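Side-chain contacts in hypothetical protein (Bacteroides fragilis, PDB 4I17), which is of unknown function but, as an exported tetratricopeptide-repeat (TPR) protein built of stacked helix pairs, probably serves in binding other proteins: residues N15-L18 with A24-F27; T44-G49 with K71-A76. All coordinates share one frame; numbering follows the deposited sequence. Where two conformers were deposited one is given.

Contact 1: N15-L18 with A24-F27; sequences NDAL and AVAF. With SO4 (sulfate ion), chain C.
Ala17 and Ala26 bring two consecutive helices together with almost nothing between them. Their CA atoms lie 5.1 Å apart, a spacing that suits two side chains of a single methyl each. The Ala17 methyl does most of the touching: its CB rests 3.6 Å from the backbone Ala26 N and 3.6 Å from Val25 CG1. Val25 presents that branch because CG1 stands anti to the backbone N (chi1 172°), which brings it against the alanine. The reverse approach is made by the Ala26 methyl, whose CB faces the backbone Leu18 N at 3.9 Å and also lies 4.2 Å from Leu18 CB. Only the base of Leu18 joins the contact; its longer part runs past it to touch Cys51, Tyr23 and Tyr30.

Further out, Cys51 of helix 42-54 touches Ala26 as well as Leu18, and Asn15 OD1 is hydrogen-bonded to Tyr30 OH, a second link between helices 7-19 and 23-36. Antiparallel helix pairs, closely packed through small residues, are the general architecture of TPR proteins, and these two alanines are consistent with that pattern.

At the start of helix 23-36 a sulfate, probably from the crystallisation liquor, takes a hydrogen bond from Ala24 N to its O1 (2.7 Å, 160° at the hydrogen) and another from Tyr23 N. The two segments are thus held by van der Waals contact of methyl groups with each other and with backbone, without a hydrogen bond between them, while first-turn N-H groups of helix 23-36 grip an anion, probably helped by the positive end of the helix dipole.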
ATOM      1  N   ASN A  15     -11.222   3.502 -31.299  1.00 19.21           N
ATOM      2  CA  ASN A  15     -12.470   3.772 -30.561  1.00 19.64           C
ATOM      3  C   ASN A  15     -13.527   2.735 -30.905  1.00 23.03           C
ATOM      4  O   ASN A  15     -14.219   2.246 -30.001  1.00 22.04           O
ATOM      5  CB  ASN A  15     -13.007   5.165 -30.858  1.00 23.53           C
ATOM      6  CG  ASN A  15     -12.160   6.303 -30.329  1.00 29.91           C
ATOM      7  OD1 ASN A  15     -11.348   6.148 -29.422  1.00 28.48           O
ATOM      8  ND2 ASN A  15     -12.376   7.485 -30.887  1.00 32.99           N
ATOM      9  N   ASP A  16     -13.682   2.408 -32.205  1.00 20.86           N
ATOM     10  CA  ASP A  16     -14.668   1.399 -32.637  1.00 21.66           C
ATOM     11  C   ASP A  16     -14.358   0.037 -32.013  1.00 23.21           C
ATOM     12  O   ASP A  16     -15.267  -0.646 -31.525  1.00 24.18           O
ATOM     13  CB  ASP A  16     -14.688   1.275 -34.176  1.00 23.93           C
ATOM     14  CG  ASP A  16     -15.272   2.488 -34.886  1.00 39.37           C
ATOM     15  OD1 ASP A  16     -15.949   3.302 -34.218  1.00 41.58           O
ATOM     16  OD2 ASP A  16     -15.062   2.618 -36.120  1.00 44.02           O
ATOM     17  N   ALA A  17     -13.077  -0.348 -32.013  1.00 18.95           N
ATOM     18  CA  ALA A  17     -12.655  -1.617 -31.427  1.00 18.55           C
ATOM     19  C   ALA A  17     -12.927  -1.640 -29.929  1.00 20.89           C
ATOM     20  O   ALA A  17     -13.460  -2.632 -29.412  1.00 19.26           O
ATOM     21  CB  ALA A  17     -11.177  -1.858 -31.695  1.00 19.21           C
ATOM     22  N   LEU A  18     -12.600  -0.548 -29.222  1.00 19.24           N
ATOM     23  CA  LEU A  18     -12.822  -0.486 -27.766  1.00 20.66           C
ATOM     24  C   LEU A  18     -14.308  -0.615 -27.456  1.00 22.27           C
ATOM     25  O   LEU A  18     -14.691  -1.330 -26.529  1.00 22.78           O
ATOM     26  CB  LEU A  18     -12.260   0.846 -27.205  1.00 20.98           C
ATOM     27  CG  LEU A  18     -12.320   1.055 -25.713  1.00 25.90           C
ATOM     28  CD1 LEU A  18     -11.486   0.019 -24.978  1.00 27.46           C
ATOM     29  CD2 LEU A  18     -11.841   2.433 -25.350  1.00 25.34           C
ATOM     30  N   ALA A  24      -7.391  -5.962 -28.102  1.00 15.74           N
ATOM     31  CA  ALA A  24      -6.157  -6.170 -28.896  1.00 16.09           C
ATOM     32  C   ALA A  24      -6.122  -5.235 -30.100  1.00 19.44           C
ATOM     33  O   ALA A  24      -5.072  -4.659 -30.408  1.00 20.05           O
ATOM     34  CB  ALA A  24      -6.070  -7.599 -29.383  1.00 18.18           C
ATOM     35  N   VAL A  25      -7.247  -5.098 -30.803  1.00 16.67           N
ATOM     36  CA  VAL A  25      -7.300  -4.174 -31.941  1.00 16.29           C
ATOM     37  C   VAL A  25      -7.187  -2.730 -31.435  1.00 19.12           C
ATOM     38  O   VAL A  25      -6.512  -1.921 -32.076  1.00 17.22           O
ATOM     39  CB  VAL A  25      -8.569  -4.353 -32.810  1.00 20.73           C
ATOM     40  CG1 VAL A  25      -8.661  -3.237 -33.870  1.00 21.22           C
ATOM     41  CG2 VAL A  25      -8.536  -5.719 -33.480  1.00 20.54           C
ATOM     42  N   ALA A  26      -7.874  -2.389 -30.338  1.00 17.90           N
ATOM     43  CA  ALA A  26      -7.814  -1.005 -29.835  1.00 17.28           C
ATOM     44  C   ALA A  26      -6.379  -0.668 -29.488  1.00 20.32           C
ATOM     45  O   ALA A  26      -5.887   0.391 -29.845  1.00 18.53           O
ATOM     46  CB  ALA A  26      -8.721  -0.839 -28.624  1.00 17.63           C
ATOM     47  N   PHE A  27      -5.667  -1.612 -28.862  1.00 17.43           N
ATOM     48  CA  PHE A  27      -4.261  -1.360 -28.515  1.00 17.38           C
ATOM     49  C   PHE A  27      -3.453  -1.128 -29.807  1.00 20.18           C
ATOM     50  O   PHE A  27      -2.697  -0.174 -29.849  1.00 20.79           O
ATOM     51  CB  PHE A  27      -3.665  -2.510 -27.677  1.00 19.00           C
ATOM     52  CG  PHE A  27      -2.174  -2.372 -27.518  1.00 20.39           C
ATOM     53  CD1 PHE A  27      -1.638  -1.487 -26.586  1.00 24.67           C
ATOM     54  CD2 PHE A  27      -1.305  -3.064 -28.347  1.00 23.61           C
ATOM     55  CE1 PHE A  27      -0.257  -1.306 -26.486  1.00 24.36           C
ATOM     56  CE2 PHE A  27       0.076  -2.873 -28.250  1.00 26.27           C
ATOM     57  CZ  PHE A  27       0.583  -1.994 -27.320  1.00 23.97           C
TER
HETATM   58  S   SO4 C 302      -9.343  -9.031 -26.933  1.00 42.25           S
HETATM   59  O1  SO4 C 302      -8.792  -8.295 -27.998  1.00 38.19           O
HETATM   60  O2  SO4 C 302     -10.035  -8.160 -25.991  1.00 42.95           O
HETATM   61  O3  SO4 C 302     -10.323  -9.992 -27.443  1.00 45.97           O
HETATM   62  O4  SO4 C 302      -8.274  -9.772 -26.256  1.00 46.08           O

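Contact 2: T44-G49 with K71-A76; sequences TAYNCG and KNYNLA
Tyr46 meets Asn74 and Tyr73 through two different parts of its side chain. The amide nitrogen of Asn74 sits over the centre of the phenol ring, ND2 being 3.6 Å above the plane of Tyr46, and the six ring carbons are nearly equidistant from it. Asn74 reaches across with CG roughly anti to its own N (chi1 -159°), which carries ND2 over the ring. Amide and ring planes are 57° apart, so the amide is tilted well away from a flat stack. Nearer the backbone, Tyr46 CB lies in the plane of the Tyr73 ring and meets its edge, 3.7 Å from CE2. Tyr73 is engaged on a face too, by its own neighbour: Asn74 CB lies 3.4 Å above the Tyr73 ring plane, offset toward the rim. The ring of Tyr46 also meets Phe65, their planes at about 60°.

Tyr73 and Asn74 belong to the link between helices 58-70 and 75-88 of the TPR array. Helix 58-70 ends in a Schellman motif, with Asn72 at positive phi as the C-prime residue and Tyr73 N bonded to Ala68 O; helix 75-88 starts directly after Asn74.

Away from this close-fitting cluster the contact becomes loose. It is a surface contact, and none of its three touching residues is fully buried. The Asn74 amide divides its roles: ND2 covers the tyrosine, whereas OD1 is hydrogen-bonded to Asn77 ND2 in the first turn of the following helix.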
ATOM      1  N   THR A  44      -6.326   9.193 -25.070  1.00 18.62           N
ATOM      2  CA  THR A  44      -6.061   7.972 -25.820  1.00 17.68           C
ATOM      3  C   THR A  44      -4.923   7.211 -25.163  1.00 21.13           C
ATOM      4  O   THR A  44      -5.011   5.999 -25.082  1.00 18.41           O
ATOM      5  CB  THR A  44      -5.780   8.295 -27.280  1.00 26.35           C
ATOM      6  OG1 THR A  44      -6.975   8.869 -27.812  1.00 24.42           O
ATOM      7  CG2 THR A  44      -5.420   7.053 -28.087  1.00 23.25           C
ATOM      8  N   ALA A  45      -3.875   7.902 -24.661  1.00 19.59           N
ATOM      9  CA  ALA A  45      -2.786   7.184 -23.968  1.00 19.76           C
ATOM     10  C   ALA A  45      -3.307   6.381 -22.761  1.00 20.33           C
ATOM     11  O   ALA A  45      -2.901   5.234 -22.588  1.00 17.25           O
ATOM     12  CB  ALA A  45      -1.716   8.152 -23.515  1.00 21.67           C
ATOM     13  N   TYR A  46      -4.204   6.970 -21.947  1.00 16.66           N
ATOM     14  CA  TYR A  46      -4.777   6.282 -20.807  1.00 15.83           C
ATOM     15  C   TYR A  46      -5.559   5.038 -21.320  1.00 20.41           C
ATOM     16  O   TYR A  46      -5.365   3.933 -20.813  1.00 19.59           O
ATOM     17  CB  TYR A  46      -5.668   7.236 -19.965  1.00 17.23           C
ATOM     18  CG  TYR A  46      -6.349   6.474 -18.844  1.00 19.55           C
ATOM     19  CD1 TYR A  46      -5.665   6.173 -17.666  1.00 21.88           C
ATOM     20  CD2 TYR A  46      -7.614   5.919 -19.021  1.00 21.10           C
ATOM     21  CE1 TYR A  46      -6.230   5.361 -16.690  1.00 22.71           C
ATOM     22  CE2 TYR A  46      -8.190   5.109 -18.050  1.00 21.82           C
ATOM     23  CZ  TYR A  46      -7.486   4.822 -16.890  1.00 26.87           C
ATOM     24  OH  TYR A  46      -8.030   4.028 -15.917  1.00 25.70           O
ATOM     25  N   ASN A  47      -6.426   5.223 -22.338  1.00 15.99           N
ATOM     26  CA  ASN A  47      -7.202   4.093 -22.865  1.00 16.98           C
ATOM     27  C   ASN A  47      -6.285   3.007 -23.395  1.00 18.98           C
ATOM     28  O   ASN A  47      -6.564   1.828 -23.208  1.00 19.57           O
ATOM     29  CB  ASN A  47      -8.130   4.569 -23.990  1.00 18.75           C
ATOM     30  CG  ASN A  47      -9.334   5.303 -23.469  1.00 30.62           C
ATOM     31  OD1 ASN A  47      -9.752   5.150 -22.309  1.00 26.52           O
ATOM     32  ND2 ASN A  47      -9.946   6.078 -24.329  1.00 33.13           N
ATOM     33  N   CYS A  48      -5.183   3.414 -24.055  1.00 16.40           N
ATOM     34  CA  CYS A  48      -4.206   2.484 -24.642  1.00 17.91           C
ATOM     35  C   CYS A  48      -3.536   1.670 -23.533  1.00 21.28           C
ATOM     36  O   CYS A  48      -3.394   0.454 -23.680  1.00 20.12           O
ATOM     37  CB  CYS A  48      -3.184   3.242 -25.484  1.00 20.11           C
ATOM     38  SG  CYS A  48      -2.173   2.182 -26.557  1.00 24.84           S
ATOM     39  N   GLY A  49      -3.204   2.318 -22.406  1.00 17.39           N
ATOM     40  CA  GLY A  49      -2.611   1.631 -21.242  1.00 16.74           C
ATOM     41  C   GLY A  49      -3.525   0.560 -20.683  1.00 18.88           C
ATOM     42  O   GLY A  49      -3.071  -0.559 -20.392  1.00 17.63           O
ATOM     43  N   LYS A  71       1.437  14.169 -18.876  1.00 22.32           N
ATOM     44  CA  LYS A  71       0.540  15.225 -19.365  0.50 21.56           C
ATOM     45  C   LYS A  71      -0.444  15.672 -18.256  1.00 25.79           C
ATOM     46  O   LYS A  71      -1.354  16.461 -18.534  1.00 27.71           O
ATOM     47  CB  LYS A  71      -0.231  14.768 -20.617  0.50 22.79           C
ATOM     48  CG  LYS A  71       0.625  14.346 -21.818  0.50 26.03           C
ATOM     49  CD  LYS A  71       1.486  15.464 -22.426  0.50 33.50           C
ATOM     50  CE  LYS A  71       1.889  15.162 -23.856  0.50 39.88           C
ATOM     51  NZ  LYS A  71       2.794  13.980 -23.972  0.50 40.76           N
ATOM     52  N   ASN A  72      -0.268  15.174 -17.004  1.00 22.70           N
ATOM     53  CA  ASN A  72      -1.105  15.530 -15.830  1.00 21.64           C
ATOM     54  C   ASN A  72      -2.552  15.183 -16.079  1.00 24.28           C
ATOM     55  O   ASN A  72      -3.443  15.938 -15.692  1.00 25.32           O
ATOM     56  CB  ASN A  72      -1.012  17.056 -15.532  1.00 23.85           C
ATOM     57  CG  ASN A  72       0.373  17.622 -15.511  1.00 38.75           C
ATOM     58  OD1 ASN A  72       0.756  18.442 -16.358  1.00 36.09           O
ATOM     59  ND2 ASN A  72       1.150  17.176 -14.572  1.00 25.65           N
ATOM     60  N   TYR A  73      -2.791  14.072 -16.773  1.00 20.02           N
ATOM     61  CA  TYR A  73      -4.144  13.673 -17.123  1.00 20.57           C
ATOM     62  C   TYR A  73      -4.617  12.535 -16.241  1.00 24.11           C
ATOM     63  O   TYR A  73      -3.936  11.505 -16.178  1.00 21.31           O
ATOM     64  CB  TYR A  73      -4.206  13.220 -18.606  1.00 21.56           C
ATOM     65  CG  TYR A  73      -5.557  12.634 -18.960  1.00 24.48           C
ATOM     66  CD1 TYR A  73      -6.696  13.437 -19.007  1.00 27.28           C
ATOM     67  CD2 TYR A  73      -5.710  11.269 -19.179  1.00 23.45           C
ATOM     68  CE1 TYR A  73      -7.955  12.889 -19.238  1.00 27.71           C
ATOM     69  CE2 TYR A  73      -6.958  10.716 -19.448  1.00 24.58           C
ATOM     70  CZ  TYR A  73      -8.082  11.526 -19.445  1.00 29.76           C
ATOM     71  OH  TYR A  73      -9.317  10.987 -19.707  1.00 28.67           O
ATOM     72  N   ASN A  74      -5.831  12.668 -15.649  1.00 22.36           N
ATOM     73  CA  ASN A  74      -6.469  11.558 -14.917  1.00 21.64           C
ATOM     74  C   ASN A  74      -5.451  10.870 -13.995  1.00 24.26           C
ATOM     75  O   ASN A  74      -5.276   9.650 -14.039  1.00 21.91           O
ATOM     76  CB  ASN A  74      -6.962  10.562 -15.998  1.00 20.94           C
ATOM     77  CG  ASN A  74      -8.050   9.617 -15.601  1.00 34.02           C
ATOM     78  OD1 ASN A  74      -8.643   9.741 -14.541  1.00 29.64           O
ATOM     79  ND2 ASN A  74      -8.317   8.631 -16.454  1.00 28.49           N
ATOM     80  N   LEU A  75      -4.720  11.681 -13.234  1.00 21.23           N
ATOM     81  CA  LEU A  75      -3.559  11.239 -12.475  1.00 23.59           C
ATOM     82  C   LEU A  75      -3.777  10.105 -11.523  1.00 27.10           C
ATOM     83  O   LEU A  75      -2.956   9.199 -11.532  1.00 27.75           O
ATOM     84  CB  LEU A  75      -2.917  12.398 -11.735  1.00 24.88           C
ATOM     85  CG  LEU A  75      -2.113  13.307 -12.630  1.00 29.43           C
ATOM     86  CD1 LEU A  75      -1.582  14.488 -11.841  1.00 31.47           C
ATOM     87  CD2 LEU A  75      -0.956  12.550 -13.282  1.00 30.25           C
ATOM     88  N   ALA A  76      -4.827  10.122 -10.710  1.00 22.53           N
ATOM     89  CA  ALA A  76      -5.007   8.996  -9.784  1.00 23.18           C
ATOM     90  C   ALA A  76      -5.210   7.686 -10.550  1.00 24.31           C
ATOM     91  O   ALA A  76      -4.578   6.678 -10.227  1.00 22.95           O
ATOM     92  CB  ALA A  76      -6.182   9.245  -8.860  1.00 25.00           C
TER

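Overall arrangement
From the N terminus, contact 1 closes the short turn between helices 7-19 and 23-36, only a few residues long. The chain then runs through helix 42-54, which supplies the first side of contact 2, and on through helix 58-70 to the loop before helix 75-88, which supplies the second. Contact 2 therefore closes a longer excursion that includes a whole helix. The two are in series, neither nesting nor crossing, with centres about 16 Å apart. They meet where helices 23-36 and 42-54 pack together: Phe27 CD1 lies 3.7 Å from Cys48 SG. One contact joins two consecutive helices; the other ties helix 42-54 to the connection between helices 58-70 and 75-88.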